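PDB 4Q3N: MGS-M5 from Unidentified, which probably catalyses the NAD-dependent interconversion of L-lactate and pyruvate, as a four-chain enzyme of the lactate/malate dehydrogenase family. Local coordinates for residues Y18-M22 against L238-T242; A244-N248 against V276-D280. Residue numbers count along the deposited sequence, not the author numbering.

How the contacts relate
Helix 232-246 is common to both contacts. In contact 1 its residues 238-242 pack on helix 13-25 of the NAD-binding Rossmann domain. In contact 2 its last turn and the loop after it, 244-248, meet the end of strand 270-278 in the C-terminal domain. The helix thus joins the sheet of its own domain to the Rossmann domain. The contact centres lie about 14 Å apart, at about 11 Å (contact 1) and about 15 Å (contact 2) from the centre of the chain. They touch through Ile241 CG2 and Leu277 CD1, 3.9 Å apart. Tyr18 of contact 1 also touches the glycine-rich segment after strand 5-9, which in Rossmann dehydrogenases usually lies at the cofactor; no cofactor is present in this model.

Contact 1. Residues Y18-M22 against L238-T242; sequences YAYAM and LVRIT
Two helical segments cross here at -58°, their axes 9.8 Å apart at closest approach. Helix 13-25 follows strand 5-9 and its glycine-rich turn, as in a Rossmann fold; helix 232-246 comes from the C-terminal domain. CA atoms are nearest for Tyr18-Leu238 (6.4 Å) and Met22-Val239 (6.2 Å). Tyr18 has chi1 t; its CA-to-CB bond points sideways, but the ring end comes nearer to helix 232-246. Leu238 CB lies 3.4 Å from Tyr18 CD1. Val239, chi1 t, places CG2 3.6 Å from Ala21 CB, 3.7 Å from Met22 CG and 3.8 Å from Tyr18 CD1. Val239 N lies at the edge of the Tyr18 ring, 3.7 Å from Tyr18 CE1. Arg240 turns away and forms a salt bridge with Glu249. Thr242, chi1 m, receives a hydrogen bond on OG1 from Tyr18 OH at 2.7 Å and donates from OG1 to Leu238 O, also at 2.7 Å. This short hydrogen-bond chain satisfies both hydroxyls inside an apolar domain interface.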
# COMPACT_ATOMS: atom_id res chain seq x y z
N TYR A 18 -5.49 16.70 -5.85
CA TYR A 18 -4.85 15.70 -6.69
C TYR A 18 -3.39 15.43 -6.25
O TYR A 18 -3.00 14.26 -6.00
CB TYR A 18 -4.89 16.17 -8.16
CG TYR A 18 -3.99 15.38 -9.11
CD1 TYR A 18 -4.08 13.99 -9.22
CD2 TYR A 18 -3.06 16.04 -9.90
CE1 TYR A 18 -3.24 13.26 -10.14
CE2 TYR A 18 -2.23 15.34 -10.83
CZ TYR A 18 -2.35 13.95 -10.94
OH TYR A 18 -1.53 13.28 -11.84
N ALA A 19 -2.60 16.48 -6.12
CA ALA A 19 -1.22 16.32 -5.70
C ALA A 19 -1.13 15.64 -4.30
O ALA A 19 -0.35 14.71 -4.13
CB ALA A 19 -0.50 17.66 -5.68
N TYR A 20 -1.97 16.09 -3.36
CA TYR A 20 -1.87 15.53 -2.01
C TYR A 20 -2.26 14.07 -2.03
O TYR A 20 -1.70 13.26 -1.29
CB TYR A 20 -2.79 16.26 -1.07
CG TYR A 20 -2.61 16.01 0.43
CD1 TYR A 20 -1.35 16.13 1.06
CD2 TYR A 20 -3.71 15.81 1.21
CE1 TYR A 20 -1.26 16.03 2.46
CE2 TYR A 20 -3.63 15.71 2.60
CZ TYR A 20 -2.41 15.84 3.19
OH TYR A 20 -2.42 15.78 4.56
N ALA A 21 -3.30 13.75 -2.79
CA ALA A 21 -3.73 12.35 -2.88
C ALA A 21 -2.60 11.48 -3.45
O ALA A 21 -2.36 10.35 -2.95
CB ALA A 21 -5.06 12.22 -3.73
N MET A 22 -1.89 12.00 -4.46
CA MET A 22 -0.72 11.27 -5.02
C MET A 22 0.38 11.06 -4.00
O MET A 22 0.99 9.98 -3.97
CB MET A 22 -0.13 12.00 -6.23
CG MET A 22 -1.00 11.73 -7.49
SD MET A 22 -0.04 11.96 -8.97
CE MET A 22 0.22 13.70 -8.84
N LEU A 238 -8.49 11.77 -10.62
CA LEU A 238 -7.27 12.10 -11.36
C LEU A 238 -6.09 11.16 -10.96
O LEU A 238 -5.25 10.78 -11.81
CB LEU A 238 -6.84 13.56 -11.14
CG LEU A 238 -7.84 14.59 -11.72
CD1 LEU A 238 -7.58 16.06 -11.21
CD2 LEU A 238 -7.84 14.52 -13.28
N VAL A 239 -6.01 10.83 -9.68
CA VAL A 239 -4.99 9.86 -9.25
C VAL A 239 -5.18 8.54 -9.97
O VAL A 239 -4.22 7.91 -10.48
CB VAL A 239 -5.03 9.64 -7.73
CG1 VAL A 239 -4.07 8.44 -7.37
CG2 VAL A 239 -4.60 10.94 -7.06
N ARG A 240 -6.44 8.10 -10.06
CA ARG A 240 -6.69 6.79 -10.65
C ARG A 240 -6.34 6.77 -12.11
O ARG A 240 -5.80 5.77 -12.61
CB ARG A 240 -8.16 6.39 -10.49
CG ARG A 240 -8.42 4.90 -10.82
CD ARG A 240 -7.63 3.97 -9.78
NE ARG A 240 -7.57 2.57 -10.19
CZ ARG A 240 -6.76 2.06 -11.12
NH1 ARG A 240 -5.96 2.85 -11.83
NH2 ARG A 240 -6.78 0.75 -11.36
N ILE A 241 -6.65 7.86 -12.81
CA ILE A 241 -6.27 7.97 -14.23
C ILE A 241 -4.75 7.95 -14.36
O ILE A 241 -4.19 7.22 -15.18
CB ILE A 241 -6.84 9.26 -14.87
CG1 ILE A 241 -8.39 9.15 -14.93
CG2 ILE A 241 -6.25 9.47 -16.25
CD1 ILE A 241 -9.14 10.55 -15.09
N THR A 242 -4.09 8.70 -13.49
CA THR A 242 -2.62 8.76 -13.49
C THR A 242 -2.01 7.36 -13.26
O THR A 242 -1.02 6.97 -13.90
CB THR A 242 -2.14 9.74 -12.40
OG1 THR A 242 -2.73 11.05 -12.69
CG2 THR A 242 -0.61 9.85 -12.41

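Contact 2. Residues A244-N248 against V276-D280; sequences AIFNN and VLNKD
A Schellman motif ends helix 232-246, and the end of strand 270-278 packs against it. This is a helix-on-sheet contact within the C-terminal domain: the strand is the middle one of a three-stranded antiparallel sheet, and its turn leads into strand 281-285. Residues 244-246 are helical. Asn247, at phi/psi -91/5°, leads out of the helix into Asn248, which takes positive phi at 53/50°. Asn248 N bonds back to Ile245 O at 3.0 Å. Opposite, 276-278 is extended, with Asn278 at -147/-166°; Lys279 and Asp280 turn the chain. The nearest CA pairs are Ile245-Lys279 (4.4 Å) and Asn248-Asn278 (4.2 Å).

The backbones come close. Ile245 CA makes a CA-H...O contact with Asn278 O at 3.6 Å, and Lys279 CA makes another with Ile245 O at 3.2 Å. Leu277 points toward the helix. Leu277 CB is 4.0 Å from Ala244 CB. With chi1 m and chi2 t on both residues, Leu277 CD2 comes to 4.3 Å from Ile245 CG1.

Asn278, chi1 p, forms an Asx turn: Asn278 OD1 accepts from Asp280 N at 2.8 Å, while its ND2 bonds to Asn250. Lys279 NZ forms a salt bridge with Asp280 OD1 at 3.2 Å. Asn248 ND2 bonds to Glu29 of a neighbouring subunit, so this helix end also belongs to the tetramer interface. Asn248 has chi1 t, and Asn248 OD1 accepts from Lys279 N at 3.0 Å, with an N-H...O angle of 164°.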
# COMPACT_ATOMS: atom_id res chain seq x y z
N ALA A 244 -3.34 4.43 -13.80
CA ALA A 244 -3.55 3.53 -14.96
C ALA A 244 -2.47 3.74 -16.00
O ALA A 244 -1.99 2.79 -16.65
CB ALA A 244 -4.92 3.77 -15.57
N ILE A 245 -2.08 5.01 -16.19
CA ILE A 245 -1.02 5.33 -17.16
C ILE A 245 0.39 4.94 -16.65
O ILE A 245 1.12 4.21 -17.30
CB ILE A 245 -1.03 6.84 -17.53
CG1 ILE A 245 -2.35 7.18 -18.21
CG2 ILE A 245 0.26 7.18 -18.38
CD1 ILE A 245 -2.64 8.74 -18.28
N PHE A 246 0.78 5.40 -15.46
CA PHE A 246 2.15 5.11 -15.02
C PHE A 246 2.36 3.62 -14.67
O PHE A 246 3.47 3.11 -14.76
CB PHE A 246 2.54 6.00 -13.84
CG PHE A 246 2.89 7.40 -14.28
CD1 PHE A 246 1.89 8.34 -14.47
CD2 PHE A 246 4.18 7.72 -14.62
CE1 PHE A 246 2.21 9.67 -14.96
CE2 PHE A 246 4.53 9.03 -15.10
CZ PHE A 246 3.54 9.98 -15.27
N ASN A 247 1.31 2.94 -14.26
CA ASN A 247 1.44 1.48 -13.99
C ASN A 247 1.12 0.64 -15.22
O ASN A 247 1.10 -0.60 -15.16
CB ASN A 247 0.52 1.07 -12.82
CG ASN A 247 0.99 1.68 -11.51
OD1 ASN A 247 2.16 1.63 -11.18
ND2 ASN A 247 0.10 2.26 -10.80
N ASN A 248 0.90 1.35 -16.34
CA ASN A 248 0.73 0.68 -17.64
C ASN A 248 -0.36 -0.42 -17.59
O ASN A 248 -0.13 -1.59 -18.00
CB ASN A 248 2.08 0.04 -18.08
CG ASN A 248 2.05 -0.42 -19.51
OD1 ASN A 248 1.31 0.16 -20.32
ND2 ASN A 248 2.90 -1.45 -19.87
N VAL A 276 -9.49 2.45 -22.75
CA VAL A 276 -8.40 1.67 -22.23
C VAL A 276 -7.16 2.56 -22.10
O VAL A 276 -6.65 3.06 -23.11
CB VAL A 276 -8.08 0.45 -23.15
CG1 VAL A 276 -6.92 -0.38 -22.54
CG2 VAL A 276 -9.31 -0.41 -23.33
N LEU A 277 -6.67 2.71 -20.87
CA LEU A 277 -5.47 3.53 -20.59
C LEU A 277 -4.24 2.68 -20.27
O LEU A 277 -4.31 1.74 -19.46
CB LEU A 277 -5.73 4.44 -19.40
CG LEU A 277 -6.68 5.61 -19.70
CD1 LEU A 277 -7.08 6.31 -18.39
CD2 LEU A 277 -5.92 6.61 -20.58
N ASN A 278 -3.10 3.04 -20.84
CA ASN A 278 -1.86 2.37 -20.48
C ASN A 278 -0.75 3.44 -20.59
O ASN A 278 -1.05 4.62 -20.68
CB ASN A 278 -1.63 1.12 -21.38
CG ASN A 278 -1.41 1.48 -22.84
OD1 ASN A 278 -0.91 2.54 -23.15
ND2 ASN A 278 -1.77 0.56 -23.77
N LYS A 279 0.52 3.04 -20.60
CA LYS A 279 1.62 4.00 -20.48
C LYS A 279 1.71 4.92 -21.68
O LYS A 279 2.34 5.98 -21.64
CB LYS A 279 2.97 3.27 -20.35
CG LYS A 279 3.41 2.55 -21.61
CD LYS A 279 4.74 1.81 -21.35
CE LYS A 279 5.06 0.88 -22.50
NZ LYS A 279 5.35 1.66 -23.76
N ASP A 280 1.08 4.50 -22.76
CA ASP A 280 1.15 5.27 -24.03
C ASP A 280 -0.05 6.20 -24.20
O ASP A 280 -0.13 6.92 -25.19
CB ASP A 280 1.20 4.34 -25.24
CG ASP A 280 2.42 3.44 -25.23
OD1 ASP A 280 3.52 3.97 -24.99
OD2 ASP A 280 2.25 2.21 -25.42